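Local coordinates for protein acetylornithine aminotransferase (Aquifex aeolicus, PDB 2EH6) that catalyses the pyridoxal-phosphate-dependent exchange of an amino group between N(2)-acetyl-L-ornithine and 2-oxoglutarate, a step of arginine biosynthesis, at residues 296-301 with 362-367; 104-109 with 206-211; 10-15 with 22-27. All coordinates share one frame; numbering follows the deposited sequence.

Contact 1: 296-301 with 362-367; sequences REVGNY and EHIDRA
Tyr-301 overlaps Ile-364 along one side of its ring: CD2 of Tyr-301 lies 3.8 Å from CG2 of Ile-364, and CE2 of the ring is only slightly farther from the same methyl. The ring and the isoleucine run alongside each other, pointing opposite ways, each reaching out from its own helix toward the other, and the methyl meets the ring obliquely. What carries the ring across is its first torsion, with CG trans to the backbone N (chi1 -180°), which throws the phenol out over the groove and leaves its hydroxyl beside the next residue of the other helix. There the OH of Tyr-301 donates to OD1 of Asp-365 at 2.6 Å. OD1 takes it on its syn lone pair, the one on the side of OD2, and lies at the edge of the ring, near its plane. Carboxylate and ring are not coplanar but turned 64° apart, and the aspartate side chain comes in roughly perpendicular to the tyrosine's. The bond is short, as would suit a charged acceptor, and it should fix where the phenol ends. Deeper in the groove, CG1 of Val-298 meets CG1 of Ile-364 at 3.5 Å. Ile-364 therefore serves both partners with different branches, its CG1 arm for the valine and its CG2 methyl for the tyrosine. The backbones keep their distance, with the segment axes 10.4 Å apart at their closest and running nearly the same way, so side chains alone span the gap. Polar at its partly exposed margin and apolar within, the contact joins helix 275-308 to the C-terminal helix 361-374, while Ile-364 also rests on Ile-359 and on Phe-33, which follows strand 29-32 of the neighbouring mixed sheet.

Contact 2: 104-109 with 206-211; sequences KLARKY and DVLLII
Ala-106 meets two side chains of the strand with its single methyl: its CB is 3.7 Å from CD1 of Leu-208 and 4.0 Å from CD1 of Ile-210. These two residues lie two apart on the strand and point to the same side, so their ends converge on one small helix residue. One turn on, Tyr-109 takes the flank of Leu-208. CD2 of the tyrosine ring touches CD1 of Leu-208 at 3.7 Å, and CE2 of the ring approaches CD2 of Leu-208 at 3.9 Å, so both methyls of the leucine run along the same side of the phenol. The approach is oblique. With chi1 at 173° the ring swings away from its own backbone N and lies beside the strand. All four residues are buried, and the contact is purely apolar.

A second shell packs round them. Val-258 of helix 256-259 covers both Tyr-109 and Leu-208, Trp-110 also reaches Leu-208, and Phe-120 of strand 119-123 packs on Ala-106 and Ile-210. On another side of the helix, Arg-107 and Lys-104 hydrogen-bond to backbone oxygens of the second subunit, at Phe-147 and Pro-149 and at Arg-130 respectively.

Helix and strand run almost exactly opposite ways, 172° between their segments, so the start of helix 95-112 and the end of strand 208-212 lie toward the same end of the domain. Cofactor-pocket residues sit there on both, Gly-95 and Thr-96 on the helix and Asp-212 on the strand, as in the large domain of fold type I PLP enzymes, class-III aminotransferases among them. Strand 208-212 itself runs between parallel strands 173-178 and 236-239 of the mixed sheet, with helix 95-112 packed on its face.

Contact 3: 10-15 with 22-27; sequences LPVKFV and LYDEEG
Phe-14 and Asp-24 pair as antiparallel neighbours although their strands are strongly splayed: the short segments run at 118° to each other, yet the two CA atoms are 3.9 Å apart. This is a non-hydrogen-bonded pair, bracketed by two backbone bonds, from Val-15 N to Tyr-23 O at 3.0 Å and from Glu-25 N to Lys-13 O at 2.8 Å. The first is nearly straight; the second is bent, with 132° at the hydrogen, where the chain leaves the strand for a turn.

The Phe-14 ring is gripped from both faces. CD1 of Leu-22 sits 4.0 Å from the ring centroid, almost on the normal, a CH-pi contact, while CG2 of Val-12 covers the opposite face, displaced toward the rim. Tyr-30, and Tyr-67 of the second subunit, make edge-to-face contacts with the same ring. Cut back to an alanine, this position would probably leave Leu-22 CD1 and Val-12 CG2 facing a gap and both tyrosines without the ring they pack against.

At the exposed margin Glu-25 lies obliquely across Lys-13, its CG 3.5 Å from CB of the lysine, and the same CG touches CG1 of Val-15 at 3.5 Å. The lysine bends away at its end (chi4 90°), and NZ forms a salt bridge with Glu-68 of the second subunit. A type I turn from Asp-24 to Gly-27 is closed by Gly-27 N to Asp-24 O at 2.8 Å. The Asp-24 carboxylate faces this turn: OD1 accepts a hydrogen bond from Lys-28 N and a weak one from Glu-26 N, while OD2 pairs with Tyr-30 OH. The whole is a beta hairpin of strands 12-18 and 21-24, at the edge of a mixed sheet that continues into the second subunit through Leu-10 and Lys-13.

How the contacts relate
Along the chain contact 3 comes first, then contact 2, then contact 1. Contacts 1 and 3 are neighbours, their nearest atoms about 10 Å apart and their centres 24 Å: contact 3 is the hairpin edging the mixed sheet from strand 12-18 to 313-317, and contact 1 joins two helices beside that sheet, so N- and C-terminal parts of the chain are built into one region. Contact 2 lies across the chain's centre, 38 Å from contact 1 and 43 Å from contact 3 between centres, where helix 95-112 packs on the other mixed sheet, whose strand 208-212 ends in the cofactor-pocket residue Asp-212. Contacts 2 and 3 both touch the second subunit, so both regions meet the dimer partner.

Contact 1: 296-301 with 362-367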
loop_
_atom_site.group_PDB
_atom_site.type_symbol
_atom_site.label_atom_id
_atom_site.label_comp_id
_atom_site.label_asym_id
_atom_site.label_seq_id
_atom_site.Cartn_x
_atom_site.Cartn_y
_atom_site.Cartn_z
ATOM N N ARG A 296 4.630 -19.972 21.593
ATOM C CA ARG A 296 3.653 -20.488 22.544
ATOM C C ARG A 296 4.196 -20.556 23.966
ATOM O O ARG A 296 3.522 -20.138 24.908
ATOM C CB ARG A 296 3.173 -21.883 22.118
ATOM C CG ARG A 296 2.262 -21.892 20.891
ATOM C CD ARG A 296 1.573 -23.248 20.719
ATOM N NE ARG A 296 2.497 -24.308 20.324
ATOM C CZ ARG A 296 2.827 -24.590 19.066
ATOM N NH1 ARG A 296 2.309 -23.889 18.066
ATOM N NH2 ARG A 296 3.668 -25.582 18.803
ATOM N N GLU A 297 5.413 -21.078 24.117
ATOM C CA GLU A 297 6.026 -21.216 25.435
ATOM C C GLU A 297 6.413 -19.896 26.092
ATOM O O GLU A 297 6.056 -19.647 27.245
ATOM C CB GLU A 297 7.260 -22.111 25.364
ATOM C CG GLU A 297 7.921 -22.316 26.723
ATOM C CD GLU A 297 9.128 -23.230 26.662
ATOM O OE1 GLU A 297 8.980 -24.383 26.203
ATOM O OE2 GLU A 297 10.225 -22.796 27.077
ATOM N N VAL A 298 7.158 -19.057 25.378
ATOM C CA VAL A 298 7.556 -17.772 25.943
ATOM C C VAL A 298 6.299 -16.921 26.128
ATOM O O VAL A 298 6.188 -16.153 27.082
ATOM C CB VAL A 298 8.551 -17.033 25.022
ATOM C CG1 VAL A 298 9.098 -15.796 25.731
ATOM C CG2 VAL A 298 9.689 -17.970 24.629
ATOM N N GLY A 299 5.344 -17.083 25.217
ATOM C CA GLY A 299 4.102 -16.336 25.298
ATOM C C GLY A 299 3.316 -16.647 26.557
ATOM O O GLY A 299 2.812 -15.738 27.220
ATOM N N ASN A 300 3.202 -17.931 26.892
ATOM C CA ASN A 300 2.473 -18.333 28.091
ATOM C C ASN A 300 3.215 -17.846 29.328
ATOM O O ASN A 300 2.604 -17.417 30.305
ATOM C CB ASN A 300 2.313 -19.854 28.143
ATOM C CG ASN A 300 1.498 -20.388 26.986
ATOM O OD1 ASN A 300 0.488 -19.797 26.603
ATOM N ND2 ASN A 300 1.926 -21.515 26.427
ATOM N N TYR A 301 4.541 -17.915 29.272
ATOM C CA TYR A 301 5.391 -17.463 30.367
ATOM C C TYR A 301 5.089 -15.990 30.639
ATOM O O TYR A 301 4.799 -15.594 31.768
ATOM C CB TYR A 301 6.861 -17.615 29.972
ATOM C CG TYR A 301 7.853 -17.181 31.029
ATOM C CD1 TYR A 301 8.093 -17.971 32.153
ATOM C CD2 TYR A 301 8.565 -15.989 30.895
ATOM C CE1 TYR A 301 9.023 -17.587 33.118
ATOM C CE2 TYR A 301 9.496 -15.596 31.855
ATOM C CZ TYR A 301 9.719 -16.400 32.962
ATOM O OH TYR A 301 10.637 -16.021 33.915
ATOM N N GLU A 362 14.442 -14.560 29.250
ATOM C CA GLU A 362 15.321 -13.608 29.919
ATOM C C GLU A 362 14.881 -12.184 29.592
ATOM O O GLU A 362 14.910 -11.305 30.450
ATOM C CB GLU A 362 16.766 -13.816 29.463
ATOM C CG GLU A 362 17.759 -12.851 30.087
ATOM C CD GLU A 362 19.123 -12.917 29.424
ATOM O OE1 GLU A 362 19.231 -12.519 28.243
ATOM O OE2 GLU A 362 20.084 -13.372 30.082
ATOM N N HIS A 363 14.480 -11.967 28.342
ATOM C CA HIS A 363 14.021 -10.656 27.881
ATOM C C HIS A 363 12.676 -10.319 28.516
ATOM O O HIS A 363 12.430 -9.180 28.917
ATOM C CB HIS A 363 13.882 -10.659 26.360
ATOM C CG HIS A 363 15.175 -10.865 25.636
ATOM N ND1 HIS A 363 15.241 -11.431 24.378
ATOM C CD2 HIS A 363 16.446 -10.550 25.976
ATOM C CE1 HIS A 363 16.499 -11.454 23.976
ATOM N NE2 HIS A 363 17.250 -10.924 24.926
ATOM N N ILE A 364 11.805 -11.320 28.599
ATOM C CA ILE A 364 10.493 -11.136 29.203
ATOM C C ILE A 364 10.669 -10.653 30.643
ATOM O O ILE A 364 9.994 -9.723 31.081
ATOM C CB ILE A 364 9.686 -12.460 29.208
ATOM C CG1 ILE A 364 9.404 -12.912 27.771
ATOM C CG2 ILE A 364 8.386 -12.280 29.978
ATOM C CD1 ILE A 364 8.606 -11.918 26.935
ATOM N N ASP A 365 11.587 -11.281 31.373
ATOM C CA ASP A 365 11.836 -10.898 32.760
ATOM C C ASP A 365 12.240 -9.436 32.864
ATOM O O ASP A 365 11.795 -8.720 33.762
ATOM C CB ASP A 365 12.930 -11.777 33.377
ATOM C CG ASP A 365 12.504 -13.223 33.512
ATOM O OD1 ASP A 365 11.289 -13.466 33.675
ATOM O OD2 ASP A 365 13.382 -14.113 33.465
ATOM N N ARG A 366 13.085 -9.004 31.937
ATOM C CA ARG A 366 13.556 -7.627 31.895
ATOM C C ARG A 366 12.369 -6.679 31.792
ATOM O O ARG A 366 12.264 -5.710 32.548
ATOM C CB ARG A 366 14.473 -7.434 30.686
ATOM C CG ARG A 366 15.695 -8.336 30.679
ATOM C CD ARG A 366 16.819 -7.737 31.498
ATOM N NE ARG A 366 17.269 -6.470 30.926
ATOM C CZ ARG A 366 18.206 -5.693 31.460
ATOM N NH1 ARG A 366 18.804 -6.046 32.592
ATOM N NH2 ARG A 366 18.546 -4.558 30.862
ATOM N N ALA A 367 11.473 -6.963 30.850
ATOM C CA ALA A 367 10.292 -6.132 30.642
ATOM C C ALA A 367 9.375 -6.158 31.864
ATOM O O ALA A 367 8.845 -5.125 32.275
ATOM C CB ALA A 367 9.532 -6.602 29.409
#

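Contact 2: 104-109 with 206-211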
loop_
_atom_site.group_PDB
_atom_site.type_symbol
_atom_site.label_atom_id
_atom_site.label_comp_id
_atom_site.label_asym_id
_atom_site.label_seq_id
_atom_site.Cartn_x
_atom_site.Cartn_y
_atom_site.Cartn_z
ATOM N N LYS A 104 -13.462 -6.533 -2.168
ATOM C CA LYS A 104 -13.734 -6.553 -3.597
ATOM C C LYS A 104 -13.993 -7.973 -4.090
ATOM O O LYS A 104 -14.951 -8.215 -4.834
ATOM C CB LYS A 104 -12.567 -5.938 -4.374
ATOM C CG LYS A 104 -12.366 -4.460 -4.093
ATOM C CD LYS A 104 -11.258 -3.850 -4.947
ATOM C CE LYS A 104 -11.621 -3.830 -6.422
ATOM N NZ LYS A 104 -10.547 -3.218 -7.259
ATOM N N LEU A 105 -13.149 -8.911 -3.669
ATOM C CA LEU A 105 -13.291 -10.310 -4.082
ATOM C C LEU A 105 -14.628 -10.900 -3.634
ATOM O O LEU A 105 -15.274 -11.635 -4.384
ATOM C CB LEU A 105 -12.146 -11.157 -3.509
ATOM C CG LEU A 105 -12.179 -12.661 -3.820
ATOM C CD1 LEU A 105 -12.044 -12.899 -5.312
ATOM C CD2 LEU A 105 -11.045 -13.352 -3.082
ATOM N N ALA A 106 -15.034 -10.579 -2.411
ATOM C CA ALA A 106 -16.284 -11.079 -1.859
ATOM C C ALA A 106 -17.487 -10.563 -2.646
ATOM O O ALA A 106 -18.415 -11.321 -2.931
ATOM C CB ALA A 106 -16.404 -10.676 -0.403
ATOM N N ARG A 107 -17.477 -9.275 -2.983
ATOM C CA ARG A 107 -18.577 -8.699 -3.749
ATOM C C ARG A 107 -18.642 -9.280 -5.152
ATOM O O ARG A 107 -19.715 -9.675 -5.612
ATOM C CB ARG A 107 -18.459 -7.173 -3.827
ATOM C CG ARG A 107 -19.005 -6.471 -2.599
ATOM C CD ARG A 107 -19.097 -4.971 -2.774
ATOM N NE ARG A 107 -19.773 -4.362 -1.627
ATOM C CZ ARG A 107 -19.894 -3.053 -1.431
ATOM N NH1 ARG A 107 -19.386 -2.194 -2.309
ATOM N NH2 ARG A 107 -20.520 -2.602 -0.351
ATOM N N LYS A 108 -17.501 -9.347 -5.834
ATOM C CA LYS A 108 -17.492 -9.888 -7.185
ATOM C C LYS A 108 -17.864 -11.369 -7.189
ATOM O O LYS A 108 -18.508 -11.855 -8.124
ATOM C CB LYS A 108 -16.129 -9.691 -7.849
ATOM C CG LYS A 108 -16.126 -10.124 -9.298
ATOM C CD LYS A 108 -14.953 -9.572 -10.067
ATOM C CE LYS A 108 -15.033 -9.984 -11.524
ATOM N NZ LYS A 108 -15.038 -11.474 -11.665
ATOM N N TYR A 109 -17.473 -12.075 -6.133
ATOM C CA TYR A 109 -17.778 -13.496 -6.010
ATOM C C TYR A 109 -19.275 -13.749 -6.201
ATOM O O TYR A 109 -19.675 -14.574 -7.028
ATOM C CB TYR A 109 -17.359 -14.001 -4.630
ATOM C CG TYR A 109 -17.789 -15.421 -4.340
ATOM C CD1 TYR A 109 -17.243 -16.492 -5.041
ATOM C CD2 TYR A 109 -18.740 -15.692 -3.357
ATOM C CE1 TYR A 109 -17.628 -17.805 -4.767
ATOM C CE2 TYR A 109 -19.135 -17.002 -3.076
ATOM C CZ TYR A 109 -18.573 -18.049 -3.783
ATOM O OH TYR A 109 -18.956 -19.344 -3.508
ATOM N N ASP A 206 -25.256 -18.904 4.206
ATOM C CA ASP A 206 -24.513 -18.780 2.944
ATOM C C ASP A 206 -23.834 -17.410 2.800
ATOM O O ASP A 206 -24.006 -16.678 1.831
ATOM C CB ASP A 206 -25.456 -19.040 1.764
ATOM C CG ASP A 206 -24.649 -19.514 0.557
ATOM O OD1 ASP A 206 -23.811 -20.402 0.736
ATOM O OD2 ASP A 206 -24.881 -19.018 -0.544
ATOM N N VAL A 207 -23.058 -17.068 3.850
ATOM C CA VAL A 207 -22.313 -15.812 3.850
ATOM C C VAL A 207 -20.813 -16.064 4.020
ATOM O O VAL A 207 -20.386 -16.911 4.794
ATOM C CB VAL A 207 -22.821 -14.969 5.021
ATOM C CG1 VAL A 207 -21.900 -13.769 5.238
ATOM C CG2 VAL A 207 -24.229 -14.480 4.742
ATOM N N LEU A 208 -19.996 -15.316 3.281
ATOM C CA LEU A 208 -18.548 -15.483 3.345
ATOM C C LEU A 208 -17.955 -15.025 4.667
ATOM O O LEU A 208 -18.351 -13.999 5.219
ATOM C CB LEU A 208 -17.867 -14.718 2.204
ATOM C CG LEU A 208 -18.163 -15.134 0.762
ATOM C CD1 LEU A 208 -17.381 -14.236 -0.196
ATOM C CD2 LEU A 208 -17.784 -16.594 0.556
ATOM N N LEU A 209 -17.002 -15.801 5.172
ATOM C CA LEU A 209 -16.315 -15.474 6.413
ATOM C C LEU A 209 -14.944 -14.929 6.023
ATOM O O LEU A 209 -14.134 -15.630 5.415
ATOM C CB LEU A 209 -16.153 -16.720 7.291
ATOM C CG LEU A 209 -15.333 -16.543 8.574
ATOM C CD1 LEU A 209 -15.947 -15.454 9.434
ATOM C CD2 LEU A 209 -15.264 -17.857 9.331
ATOM N N ILE A 210 -14.701 -13.668 6.361
ATOM C CA ILE A 210 -13.441 -13.009 6.041
ATOM C C ILE A 210 -12.754 -12.649 7.341
ATOM O O ILE A 210 -13.257 -11.830 8.111
ATOM C CB ILE A 210 -13.682 -11.717 5.240
ATOM C CG1 ILE A 210 -14.506 -12.031 3.991
ATOM C CG2 ILE A 210 -12.341 -11.069 4.871
ATOM C CD1 ILE A 210 -15.139 -10.816 3.349
ATOM N N ILE A 211 -11.613 -13.274 7.595
ATOM C CA ILE A 211 -10.880 -13.006 8.820
ATOM C C ILE A 211 -9.668 -12.138 8.519
ATOM O O ILE A 211 -8.842 -12.460 7.662
ATOM C CB ILE A 211 -10.422 -14.316 9.501
ATOM C CG1 ILE A 211 -11.639 -15.210 9.770
ATOM C CG2 ILE A 211 -9.698 -14.001 10.803
ATOM C CD1 ILE A 211 -11.305 -16.553 10.401
#

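Contact 3: 10-15 with 22-27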
loop_
_atom_site.group_PDB
_atom_site.type_symbol
_atom_site.label_atom_id
_atom_site.label_comp_id
_atom_site.label_asym_id
_atom_site.label_seq_id
_atom_site.Cartn_x
_atom_site.Cartn_y
_atom_site.Cartn_z
ATOM N N LEU A 10 5.731 9.672 19.558
ATOM C CA LEU A 10 6.467 9.768 20.818
ATOM C C LEU A 10 7.775 10.463 20.444
ATOM O O LEU A 10 8.308 10.248 19.354
ATOM C CB LEU A 10 6.759 8.377 21.392
ATOM C CG LEU A 10 5.584 7.602 21.999
ATOM C CD1 LEU A 10 5.997 6.169 22.283
ATOM C CD2 LEU A 10 5.128 8.285 23.281
ATOM N N PRO A 11 8.311 11.306 21.339
ATOM C CA PRO A 11 9.558 12.015 21.037
ATOM C C PRO A 11 10.845 11.199 21.135
ATOM O O PRO A 11 11.715 11.500 21.953
ATOM C CB PRO A 11 9.528 13.179 22.025
ATOM C CG PRO A 11 8.896 12.558 23.229
ATOM C CD PRO A 11 7.754 11.750 22.632
ATOM N N VAL A 12 10.963 10.167 20.304
ATOM C CA VAL A 12 12.167 9.340 20.287
ATOM C C VAL A 12 12.524 9.060 18.834
ATOM O O VAL A 12 11.660 8.698 18.033
ATOM C CB VAL A 12 11.967 8.003 21.052
ATOM C CG1 VAL A 12 10.899 7.160 20.382
ATOM C CG2 VAL A 12 13.279 7.243 21.114
ATOM N N LYS A 13 13.795 9.251 18.494
ATOM C CA LYS A 13 14.271 9.044 17.136
ATOM C C LYS A 13 15.202 7.845 17.040
ATOM O O LYS A 13 16.373 7.921 17.421
ATOM C CB LYS A 13 15.001 10.294 16.636
ATOM C CG LYS A 13 14.161 11.568 16.634
ATOM C CD LYS A 13 15.030 12.786 16.328
ATOM C CE LYS A 13 14.206 13.979 15.853
ATOM N NZ LYS A 13 13.756 14.857 16.976
ATOM N N PHE A 14 14.684 6.733 16.530
ATOM C CA PHE A 14 15.491 5.533 16.388
ATOM C C PHE A 14 16.363 5.635 15.143
ATOM O O PHE A 14 16.007 6.300 14.175
ATOM C CB PHE A 14 14.588 4.296 16.334
ATOM C CG PHE A 14 13.837 4.046 17.617
ATOM C CD1 PHE A 14 14.528 3.876 18.820
ATOM C CD2 PHE A 14 12.443 4.006 17.634
ATOM C CE1 PHE A 14 13.841 3.672 20.023
ATOM C CE2 PHE A 14 11.747 3.802 18.831
ATOM C CZ PHE A 14 12.447 3.635 20.028
ATOM N N VAL A 15 17.521 4.987 15.169
ATOM C CA VAL A 15 18.413 5.049 14.026
ATOM C C VAL A 15 18.921 3.676 13.621
ATOM O O VAL A 15 19.308 3.462 12.470
ATOM C CB VAL A 15 19.636 5.956 14.324
ATOM C CG1 VAL A 15 19.172 7.370 14.660
ATOM C CG2 VAL A 15 20.438 5.380 15.469
ATOM N N LEU A 22 16.455 -1.570 20.171
ATOM C CA LEU A 22 16.487 -0.416 19.284
ATOM C C LEU A 22 17.361 0.649 19.951
ATOM O O LEU A 22 17.436 0.720 21.180
ATOM C CB LEU A 22 15.079 0.137 19.057
ATOM C CG LEU A 22 14.246 -0.585 17.988
ATOM C CD1 LEU A 22 12.805 -0.096 18.020
ATOM C CD2 LEU A 22 14.863 -0.329 16.622
ATOM N N TYR A 23 18.026 1.460 19.137
ATOM C CA TYR A 23 18.892 2.524 19.647
ATOM C C TYR A 23 18.499 3.855 19.026
ATOM O O TYR A 23 18.345 3.948 17.809
ATOM C CB TYR A 23 20.353 2.207 19.320
ATOM C CG TYR A 23 20.776 0.858 19.835
ATOM C CD1 TYR A 23 20.429 -0.310 19.149
ATOM C CD2 TYR A 23 21.436 0.737 21.056
ATOM C CE1 TYR A 23 20.719 -1.563 19.673
ATOM C CE2 TYR A 23 21.732 -0.516 21.592
ATOM C CZ TYR A 23 21.368 -1.659 20.896
ATOM O OH TYR A 23 21.626 -2.898 21.434
ATOM N N ASP A 24 18.325 4.881 19.857
ATOM C CA ASP A 24 17.951 6.190 19.342
ATOM C C ASP A 24 19.171 7.049 19.007
ATOM O O ASP A 24 20.307 6.595 19.129
ATOM C CB ASP A 24 17.021 6.922 20.326
ATOM C CG ASP A 24 17.714 7.334 21.618
ATOM O OD1 ASP A 24 18.962 7.284 21.688
ATOM O OD2 ASP A 24 16.997 7.727 22.564
ATOM N N GLU A 25 18.931 8.284 18.571
ATOM C CA GLU A 25 19.995 9.201 18.170
ATOM C C GLU A 25 21.014 9.502 19.293
ATOM O O GLU A 25 22.127 9.952 19.045
ATOM C CB GLU A 25 19.355 10.492 17.668
ATOM C CG GLU A 25 18.524 10.290 16.399
ATOM C CD GLU A 25 18.274 11.633 15.746
ATOM O OE1 GLU A 25 18.034 12.596 16.462
ATOM O OE2 GLU A 25 18.286 11.697 14.514
ATOM N N GLU A 26 20.593 9.296 20.563
ATOM C CA GLU A 26 21.544 9.509 21.654
ATOM C C GLU A 26 22.272 8.219 22.047
ATOM O O GLU A 26 23.013 8.167 23.018
ATOM C CB GLU A 26 20.811 10.079 22.871
ATOM C CG GLU A 26 19.868 11.231 22.530
ATOM C CD GLU A 26 20.625 12.345 21.846
ATOM O OE1 GLU A 26 21.792 12.542 22.155
ATOM O OE2 GLU A 26 20.008 13.063 21.057
ATOM N N GLY A 27 21.997 7.140 21.283
ATOM C CA GLY A 27 22.665 5.870 21.559
ATOM C C GLY A 27 21.967 5.102 22.689
ATOM O O GLY A 27 22.380 4.028 23.103
#